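Local coordinates for protein aminopentol aminotransferase (Sphingopyxis macrogoltabida, PDB 6HBS) that transfers the amino group of aminopentol, the hydrolysed form of fumonisin B1, to pyruvate with the help of pyridoxal 5'-phosphate, at residues A[314-325]-A[338-347]. Sequence-based numbering, arbitrary orientation.
Sequences LIASGAALRAGL and QTGPAQMPQI
G318 of the helix and Q343 of a beta hairpin bring their CA atoms to within 4.5 Å where the type I turn P341-M344, in the loop joining strands 336-339 and 346-349, comes up against helix 310-332. G318 permits this approach, because a CB there would run into the A342 carbonyl; water 1 donates to both G318 O and A342 O. R322 is the central side chain. Its CG lies anti to the backbone N (chi1 176°) and the chain bends at chi3, carrying the guanidinium over to the loop, where R322 NH1 and R322 NH2 both donate to G340 O, each at 2.9 Å. The oxygen lies at the guanidinium edge; NH1 meets it nearly along the C=O axis, whereas NH2 stands above the carbonyl plane. A342 CA sits over one face of the guanidinium, 3.6 Å from R322 CZ, and the Q338 backbone lies across the other. Q338 returns the grip: passing R322 in the opposite direction, it donates from Q338 NE2 to R322 O (3.1 Å, 165°), while water 2, accepting from R322 NE, donates to Q338 OE1. Beside them, L325 CD1 packs against I347 CD1 at 3.7 Å. Near the other end, L314 CD1 meets Q343 CB at 3.4 Å and I315 lies alongside the Q343 amide, whose NE2 bonds to R237 O. A leucine in place of R322 would probably leave G340 O without these two donors and water 2 without its R322 partner. The contact thus illustrates how a hairpin can be fastened to a helix through main-chain carbonyls: an arginine reaches one in the loop, a glutamine answers at one on the helix, and one water joins two further carbonyls, another the two side chains.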
ATOM      1  N   LEU A 314      -6.114   2.721 -27.833  1.00 21.07           N
ATOM      2  CA  LEU A 314      -5.389   3.827 -27.126  1.00 21.66           C
ATOM      3  C   LEU A 314      -4.076   4.160 -27.871  1.00 20.08           C
ATOM      4  O   LEU A 314      -3.666   5.284 -27.875  1.00 21.40           O
ATOM      5  CB  LEU A 314      -5.169   3.516 -25.639  1.00 20.52           C
ATOM      6  CG  LEU A 314      -4.301   2.330 -25.247  1.00 22.05           C
ATOM      7  CD1 LEU A 314      -2.834   2.732 -25.157  1.00 20.95           C
ATOM      8  CD2 LEU A 314      -4.792   1.777 -23.900  1.00 22.92           C
ATOM      9  N   ILE A 315      -3.507   3.194 -28.575  1.00 19.54           N
ATOM     10  CA  ILE A 315      -2.327   3.440 -29.434  1.00 22.07           C
ATOM     11  C   ILE A 315      -2.723   4.349 -30.624  1.00 22.61           C
ATOM     12  O   ILE A 315      -2.060   5.363 -30.915  1.00 22.93           O
ATOM     13  CB  ILE A 315      -1.689   2.112 -29.875  1.00 22.46           C
ATOM     14  CG1 ILE A 315      -0.984   1.428 -28.704  1.00 22.77           C
ATOM     15  CG2 ILE A 315      -0.710   2.323 -31.035  1.00 25.11           C
ATOM     16  CD1 ILE A 315      -0.408   0.093 -29.049  1.00 22.08           C
ATOM     17  N   ALA A 316      -3.827   4.014 -31.299  1.00 21.99           N
ATOM     18  CA  ALA A 316      -4.335   4.852 -32.421  1.00 21.56           C
ATOM     19  C   ALA A 316      -4.571   6.287 -31.942  1.00 19.88           C
ATOM     20  O   ALA A 316      -4.152   7.230 -32.579  1.00 20.96           O
ATOM     21  CB  ALA A 316      -5.576   4.223 -32.998  1.00 23.06           C
ATOM     22  N   SER A 317      -5.168   6.483 -30.761  1.00 18.89           N
ATOM     23  CA  SER A 317      -5.374   7.846 -30.243  1.00 19.23           C
ATOM     24  C   SER A 317      -4.040   8.554 -30.025  1.00 18.57           C
ATOM     25  O   SER A 317      -3.913   9.764 -30.343  1.00 20.27           O
ATOM     26  CB  SER A 317      -6.207   7.867 -28.967  1.00 21.24           C
ATOM     27  OG  SER A 317      -7.472   7.306 -29.238  1.00 25.83           O
ATOM     28  N   GLY A 318      -3.079   7.831 -29.419  1.00 18.16           N
ATOM     29  CA  GLY A 318      -1.716   8.339 -29.174  1.00 19.58           C
ATOM     30  C   GLY A 318      -1.032   8.770 -30.461  1.00 19.45           C
ATOM     31  O   GLY A 318      -0.441   9.855 -30.519  1.00 18.16           O
ATOM     32  N   ALA A 319      -1.129   7.915 -31.492  1.00 19.36           N
ATOM     33  CA  ALA A 319      -0.488   8.177 -32.806  1.00 18.67           C
ATOM     34  C   ALA A 319      -1.102   9.440 -33.448  1.00 18.91           C
ATOM     35  O   ALA A 319      -0.369  10.299 -34.005  1.00 18.29           O
ATOM     36  CB  ALA A 319      -0.636   6.953 -33.676  1.00 19.15           C
ATOM     37  N   ALA A 320      -2.439   9.584 -33.339  1.00 19.19           N
ATOM     38  CA  ALA A 320      -3.157  10.737 -33.924  1.00 19.86           C
ATOM     39  C   ALA A 320      -2.712  12.021 -33.240  1.00 20.62           C
ATOM     40  O   ALA A 320      -2.534  13.056 -33.897  1.00 21.20           O
ATOM     41  CB  ALA A 320      -4.669  10.583 -33.834  1.00 20.07           C
ATOM     42  N   LEU A 321      -2.598  11.983 -31.910  1.00 19.97           N
ATOM     43  CA  LEU A 321      -2.181  13.153 -31.179  1.00 19.73           C
ATOM     44  C   LEU A 321      -0.758  13.523 -31.604  1.00 17.99           C
ATOM     45  O   LEU A 321      -0.470  14.725 -31.782  1.00 20.70           O
ATOM     46  CB  LEU A 321      -2.227  12.884 -29.667  1.00 19.49           C
ATOM     47  CG  LEU A 321      -1.668  13.998 -28.796  1.00 22.35           C
ATOM     48  CD1 LEU A 321      -2.498  15.260 -28.906  1.00 25.17           C
ATOM     49  CD2 LEU A 321      -1.565  13.550 -27.339  1.00 26.36           C
ATOM     50  N   ARG A 322       0.115  12.522 -31.680  1.00 18.51           N
ATOM     51  CA  ARG A 322       1.551  12.713 -32.033  1.00 19.74           C
ATOM     52  C   ARG A 322       1.684  13.360 -33.430  1.00 19.87           C
ATOM     53  O   ARG A 322       2.402  14.354 -33.593  1.00 20.85           O
ATOM     54  CB  ARG A 322       2.298  11.380 -31.999  1.00 19.61           C
ATOM     55  CG  ARG A 322       3.754  11.478 -32.454  1.00 19.68           C
ATOM     56  CD  ARG A 322       4.608  10.309 -32.006  1.00 20.52           C
ATOM     57  NE  ARG A 322       4.809  10.413 -30.562  1.00 21.33           N
ATOM     58  CZ  ARG A 322       5.583   9.596 -29.859  1.00 21.49           C
ATOM     59  NH1 ARG A 322       6.156   8.561 -30.461  1.00 18.12           N
ATOM     60  NH2 ARG A 322       5.779   9.834 -28.571  1.00 20.31           N
ATOM     61  N   ALA A 323       0.989  12.792 -34.418  1.00 21.23           N
ATOM     62  CA  ALA A 323       0.948  13.333 -35.807  1.00 19.60           C
ATOM     63  C   ALA A 323       0.455  14.780 -35.808  1.00 22.32           C
ATOM     64  O   ALA A 323       1.057  15.657 -36.448  1.00 20.39           O
ATOM     65  CB  ALA A 323       0.061  12.477 -36.671  1.00 20.86           C
ATOM     66  N   GLY A 324      -0.646  15.032 -35.078  1.00 20.91           N
ATOM     67  CA  GLY A 324      -1.191  16.353 -34.980  1.00 20.96           C
ATOM     68  C   GLY A 324      -0.204  17.364 -34.428  1.00 22.16           C
ATOM     69  O   GLY A 324      -0.106  18.516 -34.936  1.00 19.77           O
ATOM     70  N   LEU A 325       0.498  16.987 -33.346  1.00 21.01           N
ATOM     71  CA  LEU A 325       1.425  17.897 -32.669  1.00 21.14           C
ATOM     72  C   LEU A 325       2.654  18.145 -33.539  1.00 21.17           C
ATOM     73  O   LEU A 325       3.182  19.241 -33.552  1.00 22.11           O
ATOM     74  CB  LEU A 325       1.821  17.346 -31.291  1.00 21.42           C
ATOM     75  CG  LEU A 325       0.731  17.417 -30.212  1.00 21.53           C
ATOM     76  CD1 LEU A 325       1.198  16.780 -28.895  1.00 21.83           C
ATOM     77  CD2 LEU A 325       0.312  18.848 -29.965  1.00 21.86           C
ATOM     78  N   GLN A 338       8.955  14.575 -29.144  1.00 23.89           N
ATOM     79  CA  GLN A 338       7.930  13.641 -28.692  1.00 23.57           C
ATOM     80  C   GLN A 338       8.587  12.271 -28.659  1.00 23.61           C
ATOM     81  O   GLN A 338       8.916  11.756 -29.694  1.00 23.73           O
ATOM     82  CB  GLN A 338       6.737  13.631 -29.639  1.00 24.09           C
ATOM     83  CG  GLN A 338       6.133  15.012 -29.848  1.00 23.87           C
ATOM     84  CD  GLN A 338       4.815  14.892 -30.564  1.00 25.51           C
ATOM     85  OE1 GLN A 338       3.814  14.443 -29.995  1.00 23.06           O
ATOM     86  NE2 GLN A 338       4.827  15.228 -31.850  1.00 22.86           N
ATOM     87  N   THR A 339       8.802  11.727 -27.454  1.00 21.91           N
ATOM     88  CA  THR A 339       9.630  10.543 -27.277  1.00 21.35           C
ATOM     89  C   THR A 339       8.870   9.463 -26.511  1.00 20.73           C
ATOM     90  O   THR A 339       7.893   9.732 -25.820  1.00 21.57           O
ATOM     91  CB  THR A 339      10.953  10.900 -26.584  1.00 22.02           C
ATOM     92  OG1 THR A 339      10.713  11.484 -25.300  1.00 20.86           O
ATOM     93  CG2 THR A 339      11.771  11.855 -27.434  1.00 23.11           C
ATOM     94  N   GLY A 340       9.383   8.246 -26.644  1.00 21.01           N
ATOM     95  CA  GLY A 340       8.761   7.043 -26.189  1.00 22.58           C
ATOM     96  C   GLY A 340       7.520   6.709 -27.004  1.00 22.09           C
ATOM     97  O   GLY A 340       7.159   7.393 -27.957  1.00 20.92           O
ATOM     98  N   PRO A 341       6.801   5.645 -26.616  1.00 20.56           N
ATOM     99  CA  PRO A 341       5.617   5.216 -27.350  1.00 20.84           C
ATOM    100  C   PRO A 341       4.578   6.348 -27.363  1.00 20.04           C
ATOM    101  O   PRO A 341       4.413   7.044 -26.368  1.00 19.42           O
ATOM    102  CB  PRO A 341       5.097   4.014 -26.542  1.00 20.56           C
ATOM    103  CG  PRO A 341       6.228   3.653 -25.620  1.00 22.00           C
ATOM    104  CD  PRO A 341       6.981   4.934 -25.344  1.00 20.05           C
ATOM    105  N   ALA A 342       3.848   6.490 -28.473  1.00 19.59           N
ATOM    106  CA  ALA A 342       2.843   7.544 -28.604  1.00 21.01           C
ATOM    107  C   ALA A 342       1.743   7.392 -27.542  1.00 19.64           C
ATOM    108  O   ALA A 342       1.138   8.393 -27.163  1.00 20.15           O
ATOM    109  CB  ALA A 342       2.230   7.541 -29.986  1.00 20.97           C
ATOM    110  N   GLN A 343       1.490   6.162 -27.074  1.00 21.48           N
ATOM    111  CA  GLN A 343       0.452   5.900 -26.023  1.00 19.56           C
ATOM    112  C   GLN A 343       0.948   6.254 -24.597  1.00 21.06           C
ATOM    113  O   GLN A 343       0.143   6.216 -23.636  1.00 18.93           O
ATOM    114  CB  GLN A 343      -0.023   4.441 -26.101  1.00 18.67           C
ATOM    115  CG  GLN A 343       1.000   3.368 -25.723  1.00 20.60           C
ATOM    116  CD  GLN A 343       1.807   2.804 -26.868  1.00 20.87           C
ATOM    117  OE1 GLN A 343       2.120   3.526 -27.808  1.00 21.13           O
ATOM    118  NE2 GLN A 343       2.164   1.523 -26.795  1.00 19.27           N
ATOM    119  N   MET A 344       2.257   6.490 -24.412  1.00 19.25           N
ATOM    120  CA  MET A 344       2.814   6.958 -23.133  1.00 21.06           C
ATOM    121  C   MET A 344       3.856   8.021 -23.430  1.00 19.36           C
ATOM    122  O   MET A 344       5.037   7.810 -23.172  1.00 18.85           O
ATOM    123  CB  MET A 344       3.497   5.836 -22.345  1.00 21.29           C
ATOM    124  CG  MET A 344       2.548   4.796 -21.865  1.00 24.90           C
ATOM    125  SD  MET A 344       3.323   3.476 -20.869  1.00 24.33           S
ATOM    126  CE  MET A 344       4.331   4.349 -19.679  1.00 25.80           C
ATOM    127  N   PRO A 345       3.445   9.177 -23.991  1.00 18.65           N
ATOM    128  CA  PRO A 345       4.399  10.106 -24.584  1.00 18.27           C
ATOM    129  C   PRO A 345       5.015  11.097 -23.609  1.00 18.19           C
ATOM    130  O   PRO A 345       4.383  11.530 -22.642  1.00 18.31           O
ATOM    131  CB  PRO A 345       3.534  10.831 -25.649  1.00 18.32           C
ATOM    132  CG  PRO A 345       2.161  10.875 -25.035  1.00 19.87           C
ATOM    133  CD  PRO A 345       2.049   9.591 -24.218  1.00 19.03           C
ATOM    134  N   GLN A 346       6.281  11.412 -23.871  1.00 19.59           N
ATOM    135  CA  GLN A 346       6.965  12.538 -23.256  1.00 19.91           C
ATOM    136  C   GLN A 346       7.039  13.614 -24.349  1.00 19.92           C
ATOM    137  O   GLN A 346       7.516  13.348 -25.460  1.00 20.69           O
ATOM    138  CB  GLN A 346       8.349  12.102 -22.780  1.00 20.31           C
ATOM    139  CG  GLN A 346       9.129  13.148 -22.008  1.00 20.78           C
ATOM    140  CD  GLN A 346       8.778  13.126 -20.541  1.00 23.12           C
ATOM    141  OE1 GLN A 346       7.670  13.514 -20.167  1.00 20.81           O
ATOM    142  NE2 GLN A 346       9.722  12.671 -19.712  1.00 20.75           N
ATOM    143  N   ILE A 347       6.528  14.795 -24.047  1.00 20.11           N
ATOM    144  CA  ILE A 347       6.370  15.857 -25.047  1.00 22.48           C
ATOM    145  C   ILE A 347       7.070  17.104 -24.499  1.00 19.97           C
ATOM    146  O   ILE A 347       6.532  17.826 -23.695  1.00 20.00           O
ATOM    147  CB  ILE A 347       4.881  16.097 -25.375  1.00 21.47           C
ATOM    148  CG1 ILE A 347       4.199  14.823 -25.882  1.00 23.19           C
ATOM    149  CG2 ILE A 347       4.747  17.238 -26.380  1.00 23.31           C
ATOM    150  CD1 ILE A 347       2.679  14.943 -26.086  1.00 23.12           C
TER
HETATM  151  O   HOH W   1       1.030  10.848 -28.360  1.00 17.68           O
HETATM  152  O   HOH W   2       3.558  12.152 -28.671  1.00 21.12           O